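Local coordinates for protein glycerate dehydrogenase (Bacillus sp. 5mfcol3.1, PDB 6P2I) that probably reduces acyclic imino acids to amino acids with NADPH, as a member of the D-isomer specific 2-hydroxyacid dehydrogenase family, at residues L110-T123 / I131-K143. Sequence-based numbering, arbitrary orientation.
With EDO (1,2-ethanediol), chain E.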
ATOM      1  N   LEU A 110       2.503  -3.799  -3.559  1.00 16.98           N
ATOM      2  CA  LEU A 110       2.147  -5.042  -2.886  1.00 19.80           C
ATOM      3  C   LEU A 110       0.721  -4.989  -2.358  1.00 18.17           C
ATOM      4  O   LEU A 110      -0.057  -5.923  -2.554  1.00 19.35           O
ATOM      5  CB  LEU A 110       3.139  -5.315  -1.749  1.00 18.43           C
ATOM      6  CG  LEU A 110       2.813  -6.418  -0.737  1.00 19.26           C
ATOM      7  CD1 LEU A 110       2.640  -7.772  -1.414  1.00 23.25           C
ATOM      8  CD2 LEU A 110       3.912  -6.488   0.324  1.00 21.03           C
ATOM      9  N   PHE A 111       0.367  -3.890  -1.693  1.00 18.47           N
ATOM     10  CA  PHE A 111      -0.987  -3.750  -1.165  1.00 20.89           C
ATOM     11  C   PHE A 111      -2.009  -3.617  -2.291  1.00 19.75           C
ATOM     12  O   PHE A 111      -3.102  -4.181  -2.208  1.00 22.36           O
ATOM     13  CB  PHE A 111      -1.055  -2.537  -0.233  1.00 21.25           C
ATOM     14  CG  PHE A 111      -0.508  -2.787   1.154  1.00 19.31           C
ATOM     15  CD1 PHE A 111      -0.900  -3.909   1.892  1.00 21.83           C
ATOM     16  CD2 PHE A 111       0.391  -1.893   1.725  1.00 19.63           C
ATOM     17  CE1 PHE A 111      -0.383  -4.129   3.175  1.00 20.57           C
ATOM     18  CE2 PHE A 111       0.908  -2.104   2.981  1.00 21.10           C
ATOM     19  CZ  PHE A 111       0.509  -3.217   3.720  1.00 21.30           C
ATOM     20  N   ALA A 112      -1.670  -2.882  -3.361  1.00 18.89           N
ATOM     21  CA  ALA A 112      -2.592  -2.747  -4.485  1.00 18.59           C
ATOM     22  C   ALA A 112      -2.892  -4.103  -5.113  1.00 20.35           C
ATOM     23  O   ALA A 112      -4.032  -4.379  -5.502  1.00 21.42           O
ATOM     24  CB  ALA A 112      -2.005  -1.782  -5.522  1.00 16.44           C
ATOM     25  N   VAL A 113      -1.879  -4.969  -5.215  1.00 19.20           N
ATOM     26  CA  VAL A 113      -2.108  -6.325  -5.711  1.00 19.51           C
ATOM     27  C   VAL A 113      -2.910  -7.128  -4.698  1.00 22.58           C
ATOM     28  O   VAL A 113      -3.927  -7.751  -5.036  1.00 23.14           O
ATOM     29  CB  VAL A 113      -0.769  -7.019  -6.017  1.00 18.97           C
ATOM     30  CG1 VAL A 113      -0.990  -8.496  -6.347  1.00 22.96           C
ATOM     31  CG2 VAL A 113      -0.025  -6.315  -7.166  1.00 19.02           C
ATOM     32  N   ASN A 114      -2.456  -7.125  -3.438  1.00 20.85           N
ATOM     33  CA  ASN A 114      -3.034  -8.006  -2.432  1.00 22.13           C
ATOM     34  C   ASN A 114      -4.498  -7.687  -2.195  1.00 22.33           C
ATOM     35  O   ASN A 114      -5.315  -8.596  -2.024  1.00 23.37           O
ATOM     36  CB  ASN A 114      -2.255  -7.889  -1.120  1.00 23.87           C
ATOM     37  CG  ASN A 114      -1.466  -9.128  -0.815  1.00 43.71           C
ATOM     38  OD1 ASN A 114      -1.016  -9.826  -1.726  1.00 42.10           O
ATOM     39  ND2 ASN A 114      -1.301  -9.427   0.473  1.00 36.39           N
ATOM     40  N   ARG A 115      -4.847  -6.406  -2.180  1.00 19.85           N
ATOM     41  CA  ARG A 115      -6.205  -5.983  -1.875  1.00 20.06           C
ATOM     42  C   ARG A 115      -7.036  -5.783  -3.134  1.00 22.69           C
ATOM     43  O   ARG A 115      -8.210  -5.405  -3.031  1.00 23.56           O
ATOM     44  CB  ARG A 115      -6.180  -4.684  -1.040  1.00 19.28           C
ATOM     45  CG  ARG A 115      -5.395  -4.744   0.283  1.00 21.62           C
ATOM     46  CD  ARG A 115      -5.892  -5.912   1.095  1.00 21.68           C
ATOM     47  NE  ARG A 115      -5.275  -6.095   2.408  1.00 22.12           N
ATOM     48  CZ  ARG A 115      -5.911  -5.912   3.572  1.00 22.42           C
ATOM     49  NH1 ARG A 115      -7.140  -5.439   3.600  1.00 19.46           N
ATOM     50  NH2 ARG A 115      -5.303  -6.185   4.715  1.00 20.25           N
ATOM     51  N   LYS A 116      -6.455  -6.030  -4.315  1.00 18.89           N
ATOM     52  CA  LYS A 116      -7.139  -5.859  -5.598  1.00 19.69           C
ATOM     53  C   LYS A 116      -7.794  -4.489  -5.677  1.00 21.57           C
ATOM     54  O   LYS A 116      -8.965  -4.347  -6.035  1.00 23.65           O
ATOM     55  CB  LYS A 116      -8.156  -6.978  -5.841  1.00 21.62           C
ATOM     56  CG  LYS A 116      -7.531  -8.357  -6.005  1.00 28.06           C
ATOM     57  CD  LYS A 116      -8.573  -9.414  -6.380  1.00 30.79           C
ATOM     58  CE  LYS A 116      -7.930 -10.786  -6.534  1.00 43.34           C
ATOM     59  NZ  LYS A 116      -7.435 -11.331  -5.236  1.00 52.93           N
ATOM     60  N   ILE A 117      -6.991  -3.463  -5.366  1.00 22.28           N
ATOM     61  CA  ILE A 117      -7.492  -2.092  -5.290  1.00 24.64           C
ATOM     62  C   ILE A 117      -8.172  -1.675  -6.592  1.00 21.60           C
ATOM     63  O   ILE A 117      -9.200  -0.987  -6.573  1.00 24.42           O
ATOM     64  CB  ILE A 117      -6.345  -1.133  -4.917  1.00 24.09           C
ATOM     65  CG1 ILE A 117      -5.893  -1.381  -3.469  1.00 22.38           C
ATOM     66  CG2 ILE A 117      -6.775   0.319  -5.096  1.00 26.14           C
ATOM     67  CD1 ILE A 117      -6.931  -0.956  -2.406  1.00 27.32           C
ATOM     68  N   LEU A 118      -7.602  -2.051  -7.746  1.00 20.95           N
ATOM     69  CA  LEU A 118      -8.221  -1.679  -9.015  1.00 26.58           C
ATOM     70  C   LEU A 118      -9.649  -2.209  -9.108  1.00 27.75           C
ATOM     71  O   LEU A 118     -10.583  -1.465  -9.449  1.00 26.22           O
ATOM     72  CB  LEU A 118      -7.376  -2.193 -10.181  1.00 27.12           C
ATOM     73  CG  LEU A 118      -5.950  -1.641 -10.237  1.00 28.35           C
ATOM     74  CD1 LEU A 118      -5.189  -2.282 -11.388  1.00 25.94           C
ATOM     75  CD2 LEU A 118      -5.985  -0.126 -10.386  1.00 33.00           C
ATOM     76  N   GLN A 119      -9.838  -3.500  -8.810  1.00 25.82           N
ATOM     77  CA  GLN A 119     -11.163  -4.110  -8.896  1.00 25.25           C
ATOM     78  C   GLN A 119     -12.073  -3.630  -7.779  1.00 25.07           C
ATOM     79  O   GLN A 119     -13.293  -3.505  -7.970  1.00 26.40           O
ATOM     80  CB  GLN A 119     -11.046  -5.633  -8.843  1.00 29.75           C
ATOM     81  CG  GLN A 119     -10.480  -6.291 -10.091  1.00 32.83           C
ATOM     82  CD  GLN A 119      -8.960  -6.270 -10.148  1.00 33.18           C
ATOM     83  OE1 GLN A 119      -8.286  -5.931  -9.172  1.00 29.44           O
ATOM     84  NE2 GLN A 119      -8.413  -6.645 -11.299  1.00 46.04           N
ATOM     85  N   ALA A 120     -11.497  -3.371  -6.614  1.00 23.67           N
ATOM     86  CA  ALA A 120     -12.279  -2.941  -5.460  1.00 22.15           C
ATOM     87  C   ALA A 120     -12.873  -1.568  -5.701  1.00 23.64           C
ATOM     88  O   ALA A 120     -14.060  -1.330  -5.440  1.00 24.49           O
ATOM     89  CB  ALA A 120     -11.394  -2.942  -4.213  1.00 21.82           C
ATOM     90  N   ASP A 121     -12.060  -0.650  -6.217  1.00 24.39           N
ATOM     91  CA  ASP A 121     -12.575   0.671  -6.525  1.00 24.06           C
ATOM     92  C   ASP A 121     -13.630   0.600  -7.616  1.00 25.67           C
ATOM     93  O   ASP A 121     -14.682   1.238  -7.510  1.00 27.48           O
ATOM     94  CB  ASP A 121     -11.420   1.580  -6.929  1.00 22.65           C
ATOM     95  CG  ASP A 121     -11.861   2.977  -7.213  1.00 27.18           C
ATOM     96  OD1 ASP A 121     -11.833   3.791  -6.272  1.00 26.63           O
ATOM     97  OD2 ASP A 121     -12.238   3.272  -8.379  1.00 30.15           O
ATOM     98  N   GLU A 122     -13.372  -0.186  -8.667  1.00 26.47           N
ATOM     99  CA  GLU A 122     -14.331  -0.280  -9.763  1.00 31.58           C
ATOM    100  C   GLU A 122     -15.663  -0.833  -9.277  1.00 27.73           C
ATOM    101  O   GLU A 122     -16.728  -0.395  -9.728  1.00 33.36           O
ATOM    102  CB  GLU A 122     -13.764  -1.155 -10.879  1.00 34.02           C
ATOM    103  CG  GLU A 122     -14.594  -1.118 -12.155  1.00 60.62           C
ATOM    104  CD  GLU A 122     -14.261  -2.253 -13.103  1.00 77.93           C
ATOM    105  OE1 GLU A 122     -13.295  -3.000 -12.829  1.00 81.71           O
ATOM    106  OE2 GLU A 122     -14.967  -2.396 -14.125  1.00 86.78           O
ATOM    107  N   THR A 123     -15.616  -1.786  -8.345  1.00 28.61           N
ATOM    108  CA  THR A 123     -16.827  -2.323  -7.729  1.00 27.69           C
ATOM    109  C   THR A 123     -17.665  -1.217  -7.102  1.00 28.92           C
ATOM    110  O   THR A 123     -18.880  -1.137  -7.320  1.00 31.61           O
ATOM    111  CB  THR A 123     -16.430  -3.360  -6.673  1.00 29.11           C
ATOM    112  OG1 THR A 123     -15.769  -4.460  -7.314  1.00 32.17           O
ATOM    113  CG2 THR A 123     -17.650  -3.862  -5.886  1.00 31.05           C
ATOM    114  N   ILE A 131     -18.848  -6.117  -0.479  1.00 27.71           N
ATOM    115  CA  ILE A 131     -18.489  -7.197  -1.387  1.00 28.06           C
ATOM    116  C   ILE A 131     -17.189  -7.802  -0.880  1.00 26.03           C
ATOM    117  O   ILE A 131     -16.132  -7.159  -0.927  1.00 24.41           O
ATOM    118  CB  ILE A 131     -18.333  -6.690  -2.830  1.00 28.31           C
ATOM    119  CG1 ILE A 131     -19.617  -5.988  -3.299  1.00 29.11           C
ATOM    120  CG2 ILE A 131     -17.923  -7.824  -3.743  1.00 29.05           C
ATOM    121  CD1 ILE A 131     -20.848  -6.885  -3.396  1.00 30.02           C
ATOM    122  N   TYR A 132     -17.251  -9.035  -0.395  1.00 28.49           N
ATOM    123  CA  TYR A 132     -16.068  -9.604   0.243  1.00 24.35           C
ATOM    124  C   TYR A 132     -15.386 -10.707  -0.568  1.00 27.25           C
ATOM    125  O   TYR A 132     -14.155 -10.669  -0.698  1.00 27.43           O
ATOM    126  CB  TYR A 132     -16.418 -10.151   1.635  1.00 26.53           C
ATOM    127  CG  TYR A 132     -17.198  -9.206   2.521  1.00 30.27           C
ATOM    128  CD1 TYR A 132     -16.973  -7.833   2.486  1.00 30.73           C
ATOM    129  CD2 TYR A 132     -18.149  -9.690   3.405  1.00 31.69           C
ATOM    130  CE1 TYR A 132     -17.692  -6.969   3.301  1.00 32.04           C
ATOM    131  CE2 TYR A 132     -18.872  -8.835   4.223  1.00 33.66           C
ATOM    132  CZ  TYR A 132     -18.634  -7.479   4.168  1.00 36.81           C
ATOM    133  OH  TYR A 132     -19.358  -6.635   4.982  1.00 38.50           O
ATOM    134  N   PRO A 133     -16.111 -11.698  -1.104  1.00 29.92           N
ATOM    135  CA  PRO A 133     -15.447 -12.885  -1.702  1.00 36.13           C
ATOM    136  C   PRO A 133     -14.377 -12.539  -2.728  1.00 32.99           C
ATOM    137  O   PRO A 133     -13.286 -13.128  -2.686  1.00 28.81           O
ATOM    138  CB  PRO A 133     -16.612 -13.655  -2.340  1.00 37.46           C
ATOM    139  CG  PRO A 133     -17.765 -13.333  -1.463  1.00 40.15           C
ATOM    140  CD  PRO A 133     -17.579 -11.896  -1.054  1.00 33.02           C
ATOM    141  N   PRO A 134     -14.614 -11.606  -3.666  1.00 32.16           N
ATOM    142  CA  PRO A 134     -13.557 -11.320  -4.653  1.00 29.20           C
ATOM    143  C   PRO A 134     -12.310 -10.702  -4.053  1.00 27.44           C
ATOM    144  O   PRO A 134     -11.265 -10.696  -4.719  1.00 28.54           O
ATOM    145  CB  PRO A 134     -14.231 -10.347  -5.636  1.00 36.31           C
ATOM    146  CG  PRO A 134     -15.689 -10.480  -5.391  1.00 33.25           C
ATOM    147  CD  PRO A 134     -15.800 -10.767  -3.922  1.00 32.71           C
ATOM    148  N   PHE A 135     -12.372 -10.211  -2.813  1.00 24.55           N
ATOM    149  CA  PHE A 135     -11.299  -9.423  -2.220  1.00 22.11           C
ATOM    150  C   PHE A 135     -10.675 -10.106  -1.011  1.00 24.25           C
ATOM    151  O   PHE A 135      -9.934  -9.470  -0.258  1.00 28.75           O
ATOM    152  CB  PHE A 135     -11.835  -8.033  -1.883  1.00 24.47           C
ATOM    153  CG  PHE A 135     -12.413  -7.358  -3.083  1.00 25.36           C
ATOM    154  CD1 PHE A 135     -11.573  -6.962  -4.111  1.00 27.67           C
ATOM    155  CD2 PHE A 135     -13.775  -7.196  -3.234  1.00 26.35           C
ATOM    156  CE1 PHE A 135     -12.081  -6.383  -5.260  1.00 25.82           C
ATOM    157  CE2 PHE A 135     -14.296  -6.607  -4.381  1.00 27.73           C
ATOM    158  CZ  PHE A 135     -13.444  -6.202  -5.399  1.00 26.52           C
ATOM    159  N   LEU A 136     -10.948 -11.394  -0.836  1.00 23.68           N
ATOM    160  CA  LEU A 136     -10.227 -12.200   0.144  1.00 25.39           C
ATOM    161  C   LEU A 136      -8.730 -12.050  -0.062  1.00 26.04           C
ATOM    162  O   LEU A 136      -8.214 -12.343  -1.146  1.00 23.22           O
ATOM    163  CB  LEU A 136     -10.626 -13.662  -0.002  1.00 23.88           C
ATOM    164  CG  LEU A 136      -9.943 -14.670   0.918  1.00 25.79           C
ATOM    165  CD1 LEU A 136     -10.262 -14.356   2.382  1.00 25.23           C
ATOM    166  CD2 LEU A 136     -10.400 -16.061   0.554  1.00 27.12           C
ATOM    167  N   CYS A 137      -8.033 -11.587   0.972  1.00 24.69           N
ATOM    168  CA  CYS A 137      -6.629 -11.235   0.845  1.00 24.94           C
ATOM    169  C   CYS A 137      -5.808 -11.947   1.910  1.00 24.19           C
ATOM    170  O   CYS A 137      -6.335 -12.635   2.792  1.00 22.28           O
ATOM    171  CB  CYS A 137      -6.422  -9.718   0.957  1.00 22.19           C
ATOM    172  SG  CYS A 137      -6.678  -9.085   2.631  1.00 24.50           S
ATOM    173  N   SER A 138      -4.494 -11.781   1.809  1.00 24.96           N
ATOM    174  CA  SER A 138      -3.563 -12.233   2.830  1.00 22.48           C
ATOM    175  C   SER A 138      -2.977 -11.025   3.542  1.00 21.25           C
ATOM    176  O   SER A 138      -2.629 -10.019   2.903  1.00 24.71           O
ATOM    177  CB  SER A 138      -2.431 -13.071   2.226  1.00 28.26           C
ATOM    178  OG  SER A 138      -2.894 -14.346   1.836  1.00 31.91           O
ATOM    179  N   GLU A 139      -2.881 -11.117   4.864  1.00 18.89           N
ATOM    180  CA  GLU A 139      -2.086 -10.146   5.604  1.00 19.60           C
ATOM    181  C   GLU A 139      -0.622 -10.347   5.260  1.00 22.12           C
ATOM    182  O   GLU A 139      -0.172 -11.481   5.074  1.00 24.08           O
ATOM    183  CB  GLU A 139      -2.290 -10.303   7.109  1.00 19.09           C
ATOM    184  CG  GLU A 139      -3.692  -9.876   7.543  1.00 20.58           C
ATOM    185  CD  GLU A 139      -4.111 -10.399   8.907  1.00 23.90           C
ATOM    186  OE1 GLU A 139      -5.332 -10.386   9.172  1.00 22.93           O
ATOM    187  OE2 GLU A 139      -3.247 -10.813   9.724  1.00 25.94           O
ATOM    188  N   ILE A 140       0.125  -9.245   5.163  1.00 18.87           N
ATOM    189  CA  ILE A 140       1.556  -9.394   4.914  1.00 19.59           C
ATOM    190  C   ILE A 140       2.340  -9.644   6.197  1.00 20.17           C
ATOM    191  O   ILE A 140       3.462 -10.167   6.131  1.00 19.05           O
ATOM    192  CB  ILE A 140       2.135  -8.187   4.143  1.00 20.13           C
ATOM    193  CG1 ILE A 140       2.239  -6.913   5.000  1.00 18.30           C
ATOM    194  CG2 ILE A 140       1.341  -7.947   2.850  1.00 19.45           C
ATOM    195  CD1 ILE A 140       2.989  -5.737   4.231  1.00 19.41           C
ATOM    196  N   ARG A 141       1.779  -9.337   7.368  1.00 18.08           N
ATOM    197  CA  ARG A 141       2.490  -9.639   8.599  1.00 18.21           C
ATOM    198  C   ARG A 141       2.755 -11.138   8.678  1.00 24.70           C
ATOM    199  O   ARG A 141       1.904 -11.956   8.309  1.00 25.88           O
ATOM    200  CB  ARG A 141       1.688  -9.167   9.817  1.00 20.87           C
ATOM    201  CG  ARG A 141       2.322  -9.559  11.150  1.00 23.59           C
ATOM    202  CD  ARG A 141       1.502  -9.083  12.336  1.00 24.85           C
ATOM    203  NE  ARG A 141       2.020  -9.595  13.599  1.00 37.34           N
ATOM    204  CZ  ARG A 141       2.405  -8.832  14.617  1.00 56.43           C
ATOM    205  NH1 ARG A 141       2.312  -7.514  14.532  1.00 61.66           N
ATOM    206  NH2 ARG A 141       2.864  -9.387  15.730  1.00 61.17           N
ATOM    207  N   ASP A 142       3.964 -11.490   9.111  1.00 23.99           N
ATOM    208  CA  ASP A 142       4.457 -12.852   9.317  1.00 26.42           C
ATOM    209  C   ASP A 142       4.732 -13.586   8.011  1.00 27.18           C
ATOM    210  O   ASP A 142       5.125 -14.765   8.057  1.00 30.60           O
ATOM    211  CB  ASP A 142       3.512 -13.705  10.186  1.00 28.52           C
ATOM    212  CG  ASP A 142       3.567 -13.321  11.648  1.00 41.44           C
ATOM    213  OD1 ASP A 142       4.601 -12.761  12.072  1.00 38.19           O
ATOM    214  OD2 ASP A 142       2.581 -13.582  12.371  1.00 49.04           O
ATOM    215  N   LYS A 143       4.559 -12.943   6.856  1.00 22.58           N
ATOM    216  CA  LYS A 143       4.905 -13.584   5.599  1.00 19.25           C
ATOM    217  C   LYS A 143       6.389 -13.404   5.320  1.00 24.85           C
ATOM    218  O   LYS A 143       7.072 -12.587   5.938  1.00 24.93           O
ATOM    219  CB  LYS A 143       4.087 -13.006   4.444  1.00 21.27           C
ATOM    220  CG  LYS A 143       2.579 -13.143   4.650  1.00 25.39           C
ATOM    221  CD  LYS A 143       2.149 -14.596   4.616  1.00 27.34           C
ATOM    222  CE  LYS A 143       0.651 -14.724   4.864  1.00 34.29           C
ATOM    223  NZ  LYS A 143       0.260 -14.080   6.154  1.00 28.21           N
TER
HETATM  224  C1  EDO E 403       2.728  -4.897  12.641  1.00 37.36           C
HETATM  225  O1  EDO E 403       2.301  -5.475  11.403  1.00 27.70           O
HETATM  226  C2  EDO E 403       1.512  -4.501  13.470  1.00 35.75           C
HETATM  227  O2  EDO E 403       0.866  -5.688  13.949  1.00 30.02           O
HETATM  228  O   HOH W   1       0.707 -11.384   1.892  1.00 30.94           O
HETATM  229  O   HOH W   2      -4.114 -11.107  -1.189  1.00 32.40           O
HETATM  230  O   HOH W   3      -8.011  -9.514  -2.670  1.00 35.60           O
HETATM  231  O   HOH W   4      -2.791  -7.216   3.442  1.00 21.72           O
HETATM  232  O   HOH W   5      -9.424 -12.409  -3.745  1.00 47.77           O
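Arg115 and Cys137 illustrate how a side chain that starts away from its neighbour can still fold back onto it. From CB the chain of Arg115 turns at CG, where chi2 of -53° sends CD round to the 131-143 segment, 3.6 Å from Cys137 SG. Cys137 SG lies over one face of the guanidinium group, 3.3 Å from Arg115 NE and 3.4 Å from Arg115 CZ, while the N-H of NE turns to a water in the group's plane that donates to Ser138 O. Arg115 NH2 donates a hydrogen bond to Ala101 O of the second subunit. A leucine here would probably leave that carbonyl and the bridging water without their donors and Cys137 SG without its flat cover.

Arg115 sits where helix 99-114 meets helix 117-125; Lys116 ends the first in a Schellman motif and stands at the N-cap position of the second. The loop before strand 144-148 of the Rossmann-type nucleotide-binding domain packs along both helices. Beside the second, Ala120 CB lies 4.1 Å from the centroid of the Phe135 ring, 30° off its normal, an off-centre CH-pi contact, and Thr123 OG1 lies at the ring's edge, donating to Gln119 O. Beside the first, Ile140 CD1 comes within 3.6 Å of Phe111 CZ, the side chains crossing at about a right angle, while Ile140 CG2 touches Leu110 CD2. Between these ends, waters add to the direct contacts: one donates to Asn114 O and accepts from Ser138 N, and another accepts from Lys116 NZ and lies 2.7 Å from Pro134 O, with Leu136 O nearby.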